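Local coordinates for CysE, serine acetyltransferase (Brucella abortus, PDB 4HZD) that transfers an acetyl group from acetyl-coenzyme A to L-serine, giving O-acetylserine and coenzyme A in the first step of cysteine biosynthesis from serine, at the interface of chains A and B and the interface of chains A and C. Sequence-based numbering; all coordinates share one arbitrary frame. Chains: chain A/B/C, CysE, serine acetyltransferase.

Contact 1 and contact 2 lie about 39 Å apart, measured between the centres of their C-alpha atoms, and they use different parts of chain A. Contact 1 draws on helices 38-46, 51-63 and 70-83 of the N-terminal helical region and meets chain B across a two-fold. Contact 2 joins turns of the left-handed beta-helix of chain A to strands of chain C, beside the coenzyme A pocket. The two share no residues. Together they fit the dimer of trimers known for this family: contact 2 would lie within a trimer, and contact 1 would join two trimers into the deposited hexamer.

Contact 1: the interface of chains A and B. Residues chain A 43, 48, 57, 61, 71, 74; chain B 71-72, 74-75.
B:Gln75 reaches across to A:Ala43 with its side-chain amide, NE2 lying 2.9 Å from the backbone O of A:Ala43, in the carbonyl plane and on a lone pair. A:Gln48 NE2 gives the same oxygen a second bond from its own chain, so two amides, their planes 82° apart, grip one carbonyl. Beside this bond A:Ala43 CB packs 3.8 Å from B:Ile72 CG1. The tight core is the pair A:Arg74 and B:Arg74, which meet tip to tip and stack with guanidinium planes 19° apart and CZ to CZ at 3.8 Å. Each arginine side chain leaves with CG anti to the backbone N and folds at chi3 (63° in A:Arg74), which lays the flat group against its twin. A:Asp71 and B:Asp71 probably offset the like charges: A:Arg74 NH2 holds A:Asp71 OD1 at 2.7 Å, in the guanidinium plane, while B:Arg74 grips B:Asp71 OD1 end-on with NH1 and NH2. Across the interface the salt bridges are longer, 3.5 Å from A:Arg74 NH1 to B:Asp71 OD1. The looser flank relies on water. Water 1 lies 2.6 Å from A:Glu61 OE2 and also bonds B:Asp71 OD1, bridging two carboxylates that point at each other. Water 2 links A:His57 ND1, A:Gln48 NE2 and B:Arg74 NH2, the last at 3.2 Å. The A:His57 ring stands between A:Ala43 O over one face and A:Glu61 CG on the other, with CE1 turned toward B:Asp71. In the fold, helix 70-83 of chain B meets its symmetry mate at the pair A:Arg74 and B:Arg74 and packs beside helices 38-46 and 51-63 of chain A, within the N-terminal helical region.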
loop_
_atom_site.group_PDB
_atom_site.type_symbol
_atom_site.label_atom_id
_atom_site.label_comp_id
_atom_site.label_asym_id
_atom_site.label_seq_id
_atom_site.Cartn_x
_atom_site.Cartn_y
_atom_site.Cartn_z
ATOM N N ALA A 43 -12.125 13.322 -3.900
ATOM C CA ALA A 43 -11.763 12.901 -2.539
ATOM C C ALA A 43 -11.024 14.021 -1.824
ATOM O O ALA A 43 -11.095 14.143 -0.578
ATOM C CB ALA A 43 -10.912 11.656 -2.579
ATOM N N GLN A 48 -15.375 17.397 0.137
ATOM C CA GLN A 48 -15.056 17.982 1.436
ATOM C C GLN A 48 -16.051 19.100 1.715
ATOM O O GLN A 48 -16.430 19.836 0.800
ATOM C CB GLN A 48 -13.612 18.526 1.449
ATOM C CG GLN A 48 -12.555 17.471 1.112
ATOM C CD GLN A 48 -12.281 16.518 2.264
ATOM O OE1 GLN A 48 -12.760 16.723 3.376
ATOM N NE2 GLN A 48 -11.490 15.483 2.009
ATOM N N HIS A 57 -6.857 16.996 4.461
ATOM C CA HIS A 57 -6.868 15.759 3.704
ATOM C C HIS A 57 -5.707 15.649 2.726
ATOM O O HIS A 57 -5.000 14.640 2.724
ATOM C CB HIS A 57 -8.180 15.569 2.972
ATOM C CG HIS A 57 -8.196 14.367 2.066
ATOM N ND1 HIS A 57 -8.767 13.204 2.419
ATOM C CD2 HIS A 57 -7.710 14.188 0.793
ATOM C CE1 HIS A 57 -8.655 12.319 1.419
ATOM N NE2 HIS A 57 -7.999 12.914 0.424
ATOM N N GLU A 61 -2.631 12.877 3.218
ATOM C CA GLU A 61 -2.389 11.865 2.172
ATOM C C GLU A 61 -0.952 11.916 1.687
ATOM O O GLU A 61 -0.358 10.879 1.401
ATOM C CB GLU A 61 -3.329 12.034 0.946
ATOM C CG GLU A 61 -4.808 11.666 1.197
ATOM C CD GLU A 61 -4.996 10.275 1.770
ATOM O OE1 GLU A 61 -4.618 9.306 1.097
ATOM O OE2 GLU A 61 -5.473 10.142 2.922
ATOM N N ASP A 71 -4.894 8.691 8.011
ATOM C CA ASP A 71 -6.018 8.906 8.919
ATOM C C ASP A 71 -5.652 9.479 10.270
ATOM O O ASP A 71 -6.322 10.389 10.780
ATOM C CB ASP A 71 -6.796 7.577 9.127
ATOM C CG ASP A 71 -7.292 7.039 7.826
ATOM O OD1 ASP A 71 -8.444 7.388 7.433
ATOM O OD2 ASP A 71 -6.488 6.348 7.164
ATOM N N ARG A 74 -4.705 13.022 9.669
ATOM C CA ARG A 74 -5.888 13.857 9.413
ATOM C C ARG A 74 -6.716 14.134 10.685
ATOM O O ARG A 74 -7.180 15.272 10.889
ATOM C CB ARG A 74 -6.753 13.233 8.323
ATOM C CG ARG A 74 -8.002 14.011 7.924
ATOM C CD ARG A 74 -8.910 13.206 6.978
ATOM N NE ARG A 74 -9.414 11.995 7.635
ATOM C CZ ARG A 74 -9.006 10.743 7.403
ATOM N NH1 ARG A 74 -8.094 10.474 6.467
ATOM N NH2 ARG A 74 -9.550 9.741 8.102
ATOM N N ASP B 71 -10.990 6.360 1.903
ATOM C CA ASP B 71 -11.505 7.715 1.965
ATOM C C ASP B 71 -12.769 7.972 1.168
ATOM O O ASP B 71 -13.723 8.543 1.687
ATOM C CB ASP B 71 -10.403 8.709 1.554
ATOM C CG ASP B 71 -9.148 8.444 2.294
ATOM O OD1 ASP B 71 -9.004 9.038 3.367
ATOM O OD2 ASP B 71 -8.395 7.532 1.871
ATOM N N ILE B 72 -12.753 7.596 -0.095
ATOM C CA ILE B 72 -13.896 7.750 -0.959
ATOM C C ILE B 72 -15.084 6.981 -0.366
ATOM O O ILE B 72 -16.208 7.510 -0.313
ATOM C CB ILE B 72 -13.543 7.241 -2.373
ATOM C CG1 ILE B 72 -12.480 8.202 -2.985
ATOM C CG2 ILE B 72 -14.822 7.079 -3.226
ATOM C CD1 ILE B 72 -11.912 7.704 -4.307
ATOM N N ARG B 74 -15.601 6.187 2.832
ATOM C CA ARG B 74 -15.981 6.884 4.068
ATOM C C ARG B 74 -16.749 8.175 3.777
ATOM O O ARG B 74 -17.760 8.452 4.425
ATOM C CB ARG B 74 -14.739 7.163 4.909
ATOM C CG ARG B 74 -14.962 7.854 6.255
ATOM C CD ARG B 74 -13.650 8.354 6.856
ATOM N NE ARG B 74 -12.971 9.366 6.024
ATOM C CZ ARG B 74 -11.813 9.186 5.366
ATOM N NH1 ARG B 74 -11.147 8.023 5.419
ATOM N NH2 ARG B 74 -11.304 10.185 4.649
ATOM N N GLN B 75 -16.275 8.957 2.814
ATOM C CA GLN B 75 -16.982 10.195 2.369
ATOM C C GLN B 75 -18.382 9.905 1.817
ATOM O O GLN B 75 -19.371 10.631 2.098
ATOM C CB GLN B 75 -16.131 10.948 1.346
ATOM C CG GLN B 75 -14.796 11.505 1.887
ATOM C CD GLN B 75 -13.854 11.892 0.786
ATOM O OE1 GLN B 75 -14.145 11.695 -0.399
ATOM N NE2 GLN B 75 -12.691 12.446 1.159
HETATM O O HOH W 1 -6.795 8.548 4.536
HETATM O O HOH W 2 -11.214 13.371 4.211
#

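Contact 2: the interface of chains A and C. Residues chain A 214, 232-233; chain C 191, 217, 219, 235.
C:Lys217, C:Leu219 and C:Val235 lie on extended strands facing turns of chain A, where A:Ala214 and A:Ala232 hold a polyproline-like conformation and A:Gly233 turns to a positive phi of 71°. The side chains of chain C touch alanine methyls and turn carbonyls by van der Waals contact, and no polar atoms pair across this patch. The tight point is A:Ala232 CB against C:Leu219 CD1, at 3.6 Å. That methyl is the leucine branch anti to CA (chi2 173°), the one carried farthest toward chain A, while CD2 turns away. C:Lys217 passes alongside A:Ala214 with its aliphatic stem, CE coming to 3.8 Å from the alanine backbone O and CD only slightly farther. Its chi1 of -25° nearly eclipses the backbone N, and later bends at chi2 and chi4 carry NZ past the carbonyl, so the methylenes make the contact and the amine nitrogen does not. C:Val235 brings CG2 toward the turn of A:Ala232 and A:Gly233, 4.0 Å from A:Ala232 O. C:Thr191 is marginal, its hydroxyl OG1 standing 4.2 Å from A:Ala214 CB. The small alanine methyls probably let the larger side chains of chain C come close to the turn backbone. A:Ala214 and A:Ala232 are eighteen residues apart and stack one above the other, CA to CA 4.6 Å, as equivalent positions in successive coils; C:Lys217 and C:Val235 have the same spacing. Both alanines also line the coenzyme A pocket, and A:Ala232 belongs to the magnesium site. The site thus lies where turns of one left-handed beta-helix face strands 191-193, 217-219 and 235-236 of its neighbour, probably within one trimer.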
loop_
_atom_site.group_PDB
_atom_site.type_symbol
_atom_site.label_atom_id
_atom_site.label_comp_id
_atom_site.label_asym_id
_atom_site.label_seq_id
_atom_site.Cartn_x
_atom_site.Cartn_y
_atom_site.Cartn_z
ATOM N N ALA A 214 17.017 32.292 -3.529
ATOM C CA ALA A 214 17.374 30.861 -3.569
ATOM C C ALA A 214 18.766 30.588 -3.062
ATOM O O ALA A 214 19.738 31.282 -3.440
ATOM C CB ALA A 214 17.239 30.293 -4.986
ATOM N N ALA A 232 19.882 35.833 -4.235
ATOM C CA ALA A 232 20.136 34.388 -4.333
ATOM C C ALA A 232 21.587 34.142 -3.949
ATOM O O ALA A 232 22.479 34.951 -4.286
ATOM C CB ALA A 232 19.897 33.894 -5.762
ATOM N N GLY A 233 21.834 33.053 -3.231
ATOM C CA GLY A 233 23.192 32.652 -2.884
ATOM C C GLY A 233 23.968 33.475 -1.853
ATOM O O GLY A 233 25.131 33.183 -1.598
ATOM N N THR C 191 19.476 26.264 -10.190
ATOM C CA THR C 191 18.261 27.052 -10.468
ATOM C C THR C 191 18.402 27.715 -11.842
ATOM O O THR C 191 19.374 28.485 -12.124
ATOM C CB THR C 191 17.997 28.143 -9.412
ATOM O OG1 THR C 191 17.888 27.572 -8.103
ATOM C CG2 THR C 191 16.674 28.884 -9.691
ATOM N N LYS C 217 23.153 29.232 -9.571
ATOM C CA LYS C 217 21.902 29.944 -9.838
ATOM C C LYS C 217 22.047 30.792 -11.091
ATOM O O LYS C 217 22.938 31.668 -11.156
ATOM C CB LYS C 217 21.485 30.862 -8.670
ATOM C CG LYS C 217 22.023 30.467 -7.304
ATOM C CD LYS C 217 21.180 29.413 -6.628
ATOM C CE LYS C 217 21.921 28.903 -5.396
ATOM N NZ LYS C 217 21.827 27.416 -5.333
ATOM N N LEU C 219 19.852 33.390 -13.272
ATOM C CA LEU C 219 18.614 34.145 -12.940
ATOM C C LEU C 219 18.307 35.224 -13.940
ATOM O O LEU C 219 19.135 36.097 -14.152
ATOM C CB LEU C 219 18.686 34.786 -11.559
ATOM C CG LEU C 219 19.108 33.904 -10.390
ATOM C CD1 LEU C 219 19.271 34.781 -9.161
ATOM C CD2 LEU C 219 18.074 32.801 -10.178
ATOM N N VAL C 235 26.742 32.458 -9.228
ATOM C CA VAL C 235 25.473 33.182 -9.433
ATOM C C VAL C 235 25.550 34.013 -10.722
ATOM O O VAL C 235 26.378 34.910 -10.851
ATOM C CB VAL C 235 25.065 34.056 -8.236
ATOM C CG1 VAL C 235 23.756 34.767 -8.534
ATOM C CG2 VAL C 235 24.928 33.207 -6.979
#